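Glycosaminoglycan xylosylkinase (Hydra vulgaris, PDB 5XOM) probably phosphorylates xylose in the linkage region of proteoglycan glycosaminoglycans, as a Fam20-family secretory-pathway kinase. Local coordinates at residues A[299-311]-A[356-370]. Numbering follows the deposited sequence.
Sequences KSFGNPFVDEKSI and LTSDHLLALDRRLLL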
loop_
_atom_site.group_PDB
_atom_site.type_symbol
_atom_site.label_atom_id
_atom_site.label_comp_id
_atom_site.label_asym_id
_atom_site.label_seq_id
_atom_site.Cartn_x
_atom_site.Cartn_y
_atom_site.Cartn_z
ATOM N N LYS A 299 -4.153 9.112 27.776
ATOM C CA LYS A 299 -5.018 9.244 28.945
ATOM C C LYS A 299 -6.400 8.698 28.604
ATOM O O LYS A 299 -7.426 9.378 28.608
ATOM C CB LYS A 299 -5.075 10.692 29.415
ATOM C CG LYS A 299 -5.459 10.805 30.884
ATOM C CD LYS A 299 -4.235 10.836 31.785
ATOM C CE LYS A 299 -3.518 12.160 31.667
ATOM N NZ LYS A 299 -4.413 13.254 32.135
ATOM N N SER A 300 -6.394 7.399 28.334
ATOM C CA SER A 300 -7.577 6.702 27.870
ATOM C C SER A 300 -7.528 5.284 28.420
ATOM O O SER A 300 -6.546 4.872 29.053
ATOM C CB SER A 300 -7.664 6.753 26.335
ATOM O OG SER A 300 -6.506 6.205 25.737
ATOM N N PHE A 301 -8.610 4.542 28.182
ATOM C CA PHE A 301 -8.774 3.186 28.713
ATOM C C PHE A 301 -8.417 3.131 30.201
ATOM O O PHE A 301 -7.694 2.243 30.661
ATOM C CB PHE A 301 -7.960 2.173 27.903
ATOM C CG PHE A 301 -8.396 2.069 26.456
ATOM C CD1 PHE A 301 -9.563 1.389 26.114
ATOM C CD2 PHE A 301 -7.636 2.636 25.441
ATOM C CE1 PHE A 301 -9.970 1.290 24.785
ATOM C CE2 PHE A 301 -8.034 2.543 24.106
ATOM C CZ PHE A 301 -9.206 1.871 23.779
ATOM N N GLY A 302 -8.931 4.101 30.957
ATOM C CA GLY A 302 -8.753 4.124 32.395
ATOM C C GLY A 302 -9.858 3.399 33.142
ATOM O O GLY A 302 -9.607 2.854 34.217
ATOM N N ASN A 303 -11.078 3.356 32.580
ATOM C CA ASN A 303 -12.184 2.684 33.255
ATOM C C ASN A 303 -13.123 2.088 32.213
ATOM O O ASN A 303 -13.784 2.816 31.468
ATOM C CB ASN A 303 -12.941 3.632 34.194
ATOM C CG ASN A 303 -14.097 2.943 34.938
ATOM O OD1 ASN A 303 -14.605 1.885 34.540
ATOM N ND2 ASN A 303 -14.427 3.493 36.095
ATOM N N PRO A 304 -13.215 0.761 32.136
ATOM C CA PRO A 304 -14.035 0.124 31.098
ATOM C C PRO A 304 -15.525 0.135 31.399
ATOM O O PRO A 304 -16.308 -0.331 30.563
ATOM C CB PRO A 304 -13.500 -1.314 31.095
ATOM C CG PRO A 304 -13.115 -1.538 32.534
ATOM C CD PRO A 304 -12.577 -0.227 33.029
ATOM N N PHE A 305 -15.936 0.614 32.573
ATOM C CA PHE A 305 -17.331 0.546 32.986
ATOM C C PHE A 305 -18.053 1.879 32.866
ATOM O O PHE A 305 -19.277 1.920 33.025
ATOM C CB PHE A 305 -17.445 0.022 34.429
ATOM C CG PHE A 305 -16.656 -1.237 34.673
ATOM C CD1 PHE A 305 -16.919 -2.384 33.952
ATOM C CD2 PHE A 305 -15.680 -1.281 35.665
ATOM C CE1 PHE A 305 -16.186 -3.552 34.173
ATOM C CE2 PHE A 305 -14.960 -2.443 35.906
ATOM C CZ PHE A 305 -15.213 -3.582 35.155
ATOM N N VAL A 306 -17.331 2.965 32.601
ATOM C CA VAL A 306 -17.902 4.306 32.561
ATOM C C VAL A 306 -17.724 4.859 31.155
ATOM O O VAL A 306 -16.640 4.759 30.567
ATOM C CB VAL A 306 -17.237 5.234 33.595
ATOM C CG1 VAL A 306 -17.771 6.659 33.479
ATOM C CG2 VAL A 306 -17.433 4.691 35.015
ATOM N N ASP A 307 -18.793 5.440 30.624
ATOM C CA ASP A 307 -18.776 6.120 29.332
ATOM C C ASP A 307 -19.059 7.592 29.587
ATOM O O ASP A 307 -20.175 7.950 29.993
ATOM C CB ASP A 307 -19.795 5.500 28.383
ATOM C CG ASP A 307 -19.779 3.966 28.423
ATOM O OD1 ASP A 307 -20.860 3.337 28.413
ATOM O OD2 ASP A 307 -18.672 3.385 28.480
ATOM N N GLU A 308 -18.062 8.452 29.341
ATOM C CA GLU A 308 -18.216 9.889 29.629
ATOM C C GLU A 308 -18.758 10.550 28.367
ATOM O O GLU A 308 -18.012 10.961 27.469
ATOM C CB GLU A 308 -16.898 10.513 30.084
ATOM C CG GLU A 308 -16.313 9.918 31.365
ATOM C CD GLU A 308 -16.823 10.612 32.621
ATOM O OE1 GLU A 308 -16.370 10.261 33.717
ATOM O OE2 GLU A 308 -17.646 11.528 32.515
ATOM N N LYS A 309 -20.084 10.672 28.308
ATOM C CA LYS A 309 -20.749 11.221 27.127
ATOM C C LYS A 309 -20.400 12.682 26.889
ATOM O O LYS A 309 -20.556 13.158 25.765
ATOM C CB LYS A 309 -22.257 11.036 27.252
ATOM C CG LYS A 309 -22.714 9.593 27.090
ATOM C CD LYS A 309 -24.222 9.480 27.216
ATOM C CE LYS A 309 -24.681 8.042 27.055
ATOM N NZ LYS A 309 -26.153 7.869 27.263
ATOM N N SER A 310 -19.930 13.400 27.914
ATOM C CA SER A 310 -19.510 14.782 27.702
ATOM C C SER A 310 -18.399 14.896 26.664
ATOM O O SER A 310 -18.236 15.964 26.063
ATOM C CB SER A 310 -19.052 15.410 29.020
ATOM O OG SER A 310 -17.930 14.718 29.553
ATOM N N ILE A 311 -17.621 13.830 26.451
ATOM C CA ILE A 311 -16.584 13.868 25.418
ATOM C C ILE A 311 -17.200 14.088 24.043
ATOM O O ILE A 311 -16.602 14.747 23.179
ATOM C CB ILE A 311 -15.747 12.575 25.464
ATOM C CG1 ILE A 311 -15.138 12.384 26.860
ATOM C CG2 ILE A 311 -14.672 12.600 24.388
ATOM C CD1 ILE A 311 -14.369 11.051 27.036
ATOM N N LEU A 356 -5.295 -4.713 25.700
ATOM C CA LEU A 356 -6.476 -4.316 26.447
ATOM C C LEU A 356 -7.128 -5.538 27.073
ATOM O O LEU A 356 -7.088 -6.639 26.512
ATOM C CB LEU A 356 -7.520 -3.608 25.560
ATOM C CG LEU A 356 -7.158 -2.298 24.870
ATOM C CD1 LEU A 356 -8.238 -1.910 23.849
ATOM C CD2 LEU A 356 -6.975 -1.211 25.906
ATOM N N THR A 357 -7.731 -5.337 28.242
ATOM C CA THR A 357 -8.570 -6.375 28.818
ATOM C C THR A 357 -9.851 -6.510 28.008
ATOM O O THR A 357 -10.261 -5.595 27.286
ATOM C CB THR A 357 -8.944 -6.047 30.264
ATOM O OG1 THR A 357 -9.669 -4.810 30.292
ATOM C CG2 THR A 357 -7.699 -5.920 31.136
ATOM N N SER A 358 -10.503 -7.663 28.145
ATOM C CA SER A 358 -11.753 -7.862 27.418
ATOM C C SER A 358 -12.824 -6.869 27.859
ATOM O O SER A 358 -13.738 -6.582 27.075
ATOM C CB SER A 358 -12.248 -9.297 27.607
ATOM O OG SER A 358 -12.395 -9.606 28.978
ATOM N N ASP A 359 -12.725 -6.328 29.079
ATOM C CA ASP A 359 -13.697 -5.333 29.516
ATOM C C ASP A 359 -13.551 -4.015 28.760
ATOM O O ASP A 359 -14.548 -3.359 28.453
ATOM C CB ASP A 359 -13.579 -5.085 31.033
ATOM C CG ASP A 359 -14.010 -6.293 31.869
ATOM O OD1 ASP A 359 -14.942 -7.010 31.473
ATOM O OD2 ASP A 359 -13.452 -6.478 32.979
ATOM N N HIS A 360 -12.317 -3.595 28.470
ATOM C CA HIS A 360 -12.137 -2.408 27.630
ATOM C C HIS A 360 -12.509 -2.673 26.181
ATOM O O HIS A 360 -13.022 -1.775 25.498
ATOM C CB HIS A 360 -10.694 -1.886 27.677
ATOM C CG HIS A 360 -10.335 -1.194 28.968
ATOM N ND1 HIS A 360 -10.885 0.027 29.324
ATOM C CD2 HIS A 360 -9.453 -1.518 29.945
ATOM C CE1 HIS A 360 -10.372 0.407 30.476
ATOM N NE2 HIS A 360 -9.505 -0.512 30.870
ATOM N N LEU A 361 -12.259 -3.891 25.683
ATOM C CA LEU A 361 -12.683 -4.232 24.327
ATOM C C LEU A 361 -14.196 -4.128 24.198
ATOM O O LEU A 361 -14.708 -3.524 23.250
ATOM C CB LEU A 361 -12.188 -5.637 23.967
ATOM C CG LEU A 361 -10.676 -5.683 23.747
ATOM C CD1 LEU A 361 -10.131 -7.103 23.729
ATOM C CD2 LEU A 361 -10.336 -4.960 22.438
ATOM N N LEU A 362 -14.930 -4.665 25.180
ATOM C CA LEU A 362 -16.379 -4.580 25.130
ATOM C C LEU A 362 -16.886 -3.170 25.404
ATOM O O LEU A 362 -17.976 -2.816 24.954
ATOM C CB LEU A 362 -16.996 -5.588 26.109
ATOM C CG LEU A 362 -16.620 -7.009 25.674
ATOM C CD1 LEU A 362 -16.975 -8.029 26.747
ATOM C CD2 LEU A 362 -17.272 -7.349 24.320
ATOM N N ALA A 363 -16.121 -2.350 26.122
ATOM C CA ALA A 363 -16.519 -0.953 26.277
ATOM C C ALA A 363 -16.536 -0.234 24.932
ATOM O O ALA A 363 -17.384 0.633 24.689
ATOM C CB ALA A 363 -15.578 -0.251 27.261
ATOM N N LEU A 364 -15.594 -0.584 24.049
ATOM C CA LEU A 364 -15.570 -0.048 22.686
ATOM C C LEU A 364 -16.880 -0.318 21.954
ATOM O O LEU A 364 -17.476 0.589 21.364
ATOM C CB LEU A 364 -14.413 -0.677 21.917
ATOM C CG LEU A 364 -13.040 -0.107 22.218
ATOM C CD1 LEU A 364 -12.006 -0.904 21.465
ATOM C CD2 LEU A 364 -12.980 1.378 21.859
ATOM N N ASP A 365 -17.329 -1.577 21.962
ATOM C CA ASP A 365 -18.559 -1.925 21.259
ATOM C C ASP A 365 -19.757 -1.235 21.884
ATOM O O ASP A 365 -20.663 -0.783 21.171
ATOM C CB ASP A 365 -18.757 -3.441 21.260
ATOM C CG ASP A 365 -17.620 -4.170 20.584
ATOM O OD1 ASP A 365 -17.339 -5.324 20.975
ATOM O OD2 ASP A 365 -17.003 -3.602 19.662
ATOM N N ARG A 366 -19.787 -1.151 23.217
ATOM C CA ARG A 366 -20.864 -0.428 23.885
ATOM C C ARG A 366 -20.878 1.039 23.477
ATOM O O ARG A 366 -21.939 1.605 23.193
ATOM C CB ARG A 366 -20.725 -0.564 25.403
ATOM C CG ARG A 366 -21.869 0.061 26.187
ATOM C CD ARG A 366 -21.729 -0.206 27.688
ATOM N NE ARG A 366 -20.565 0.481 28.229
ATOM C CZ ARG A 366 -19.476 -0.137 28.675
ATOM N NH1 ARG A 366 -19.410 -1.462 28.657
ATOM N NH2 ARG A 366 -18.451 0.571 29.133
ATOM N N ARG A 367 -19.705 1.668 23.430
ATOM C CA ARG A 367 -19.661 3.093 23.131
ATOM C C ARG A 367 -19.946 3.378 21.662
ATOM O O ARG A 367 -20.438 4.463 21.330
ATOM C CB ARG A 367 -18.305 3.656 23.536
ATOM C CG ARG A 367 -18.117 3.739 25.038
ATOM C CD ARG A 367 -16.657 3.864 25.411
ATOM N NE ARG A 367 -16.472 3.604 26.834
ATOM C CZ ARG A 367 -15.295 3.365 27.404
ATOM N NH1 ARG A 367 -14.191 3.354 26.670
ATOM N NH2 ARG A 367 -15.224 3.133 28.710
ATOM N N LEU A 368 -19.670 2.420 20.775
ATOM C CA LEU A 368 -20.014 2.604 19.372
ATOM C C LEU A 368 -21.523 2.717 19.196
ATOM O O LEU A 368 -22.004 3.577 18.445
ATOM C CB LEU A 368 -19.444 1.456 18.538
ATOM C CG LEU A 368 -19.794 1.407 17.047
ATOM C CD1 LEU A 368 -19.433 2.713 16.361
ATOM C CD2 LEU A 368 -19.088 0.241 16.376
ATOM N N LEU A 369 -22.292 1.894 19.917
ATOM C CA LEU A 369 -23.745 2.022 19.871
ATOM C C LEU A 369 -24.204 3.357 20.445
ATOM O O LEU A 369 -25.174 3.949 19.959
ATOM C CB LEU A 369 -24.421 0.871 20.611
ATOM C CG LEU A 369 -24.256 -0.513 19.988
ATOM C CD1 LEU A 369 -25.022 -1.543 20.802
ATOM C CD2 LEU A 369 -24.719 -0.507 18.535
ATOM N N LEU A 370 -23.549 3.826 21.511
ATOM C CA LEU A 370 -23.906 5.127 22.062
ATOM C C LEU A 370 -23.616 6.251 21.071
ATOM O O LEU A 370 -24.328 7.262 21.058
ATOM C CB LEU A 370 -23.165 5.362 23.380
ATOM C CG LEU A 370 -23.434 4.370 24.520
ATOM C CD1 LEU A 370 -22.487 4.622 25.688
ATOM C CD2 LEU A 370 -24.903 4.441 24.969
HETATM O O HOH W 1 -12.180 2.492 28.495
HETATM O O HOH W 2 -16.859 -2.830 29.669
#
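The imidazole of His360 is sandwiched between Pro304 and Phe301. Pro304 CB lies over one face, 3.7 Å from the ring centroid, and Phe301 CB over the other; both are CH-pi contacts. The contact lies in the kinase-like C-terminal part of the Fam20 fold. It pins the loop after strand 289-292 onto the first turns of helix 358-382. Water 1 and Asn303 N sit at the imidazole edge. The Phe301 ring turns its edge to His360 in an offset edge-to-face pair, planes at 89°. One face of Phe301 receives Leu356 CD2, 3.8 Å from the ring centroid. Farther along the helix, Arg366 and Arg367 form a salt-bridge network with Asp307 of the loop. Arg366 grips the carboxylate side-on: NE meets OD1 of Asp307 at 2.9 Å and NH2 meets OD2, each on a syn lone pair. A bend at chi3 (67°) brings the Arg366 guanidinium round to the carboxylate, and the two planes lie nearly coplanar. Arg367 NE reaches Asp307 OD2 at 2.8 Å from above the carboxylate plane, so this oxygen has two donors. Arg367 NH1 also bonds to Leu272 O of helix 259-273. Arg366 NH2 bonds to Pro304 O at 2.7 Å. A leucine in place of Arg366 would probably leave Asp307 OD1 without its charged mate and deprive Pro304 O of its guanidinium donor. Water 2 donates to Pro304 O and to Asp359 O, and accepts from Arg366 NH1.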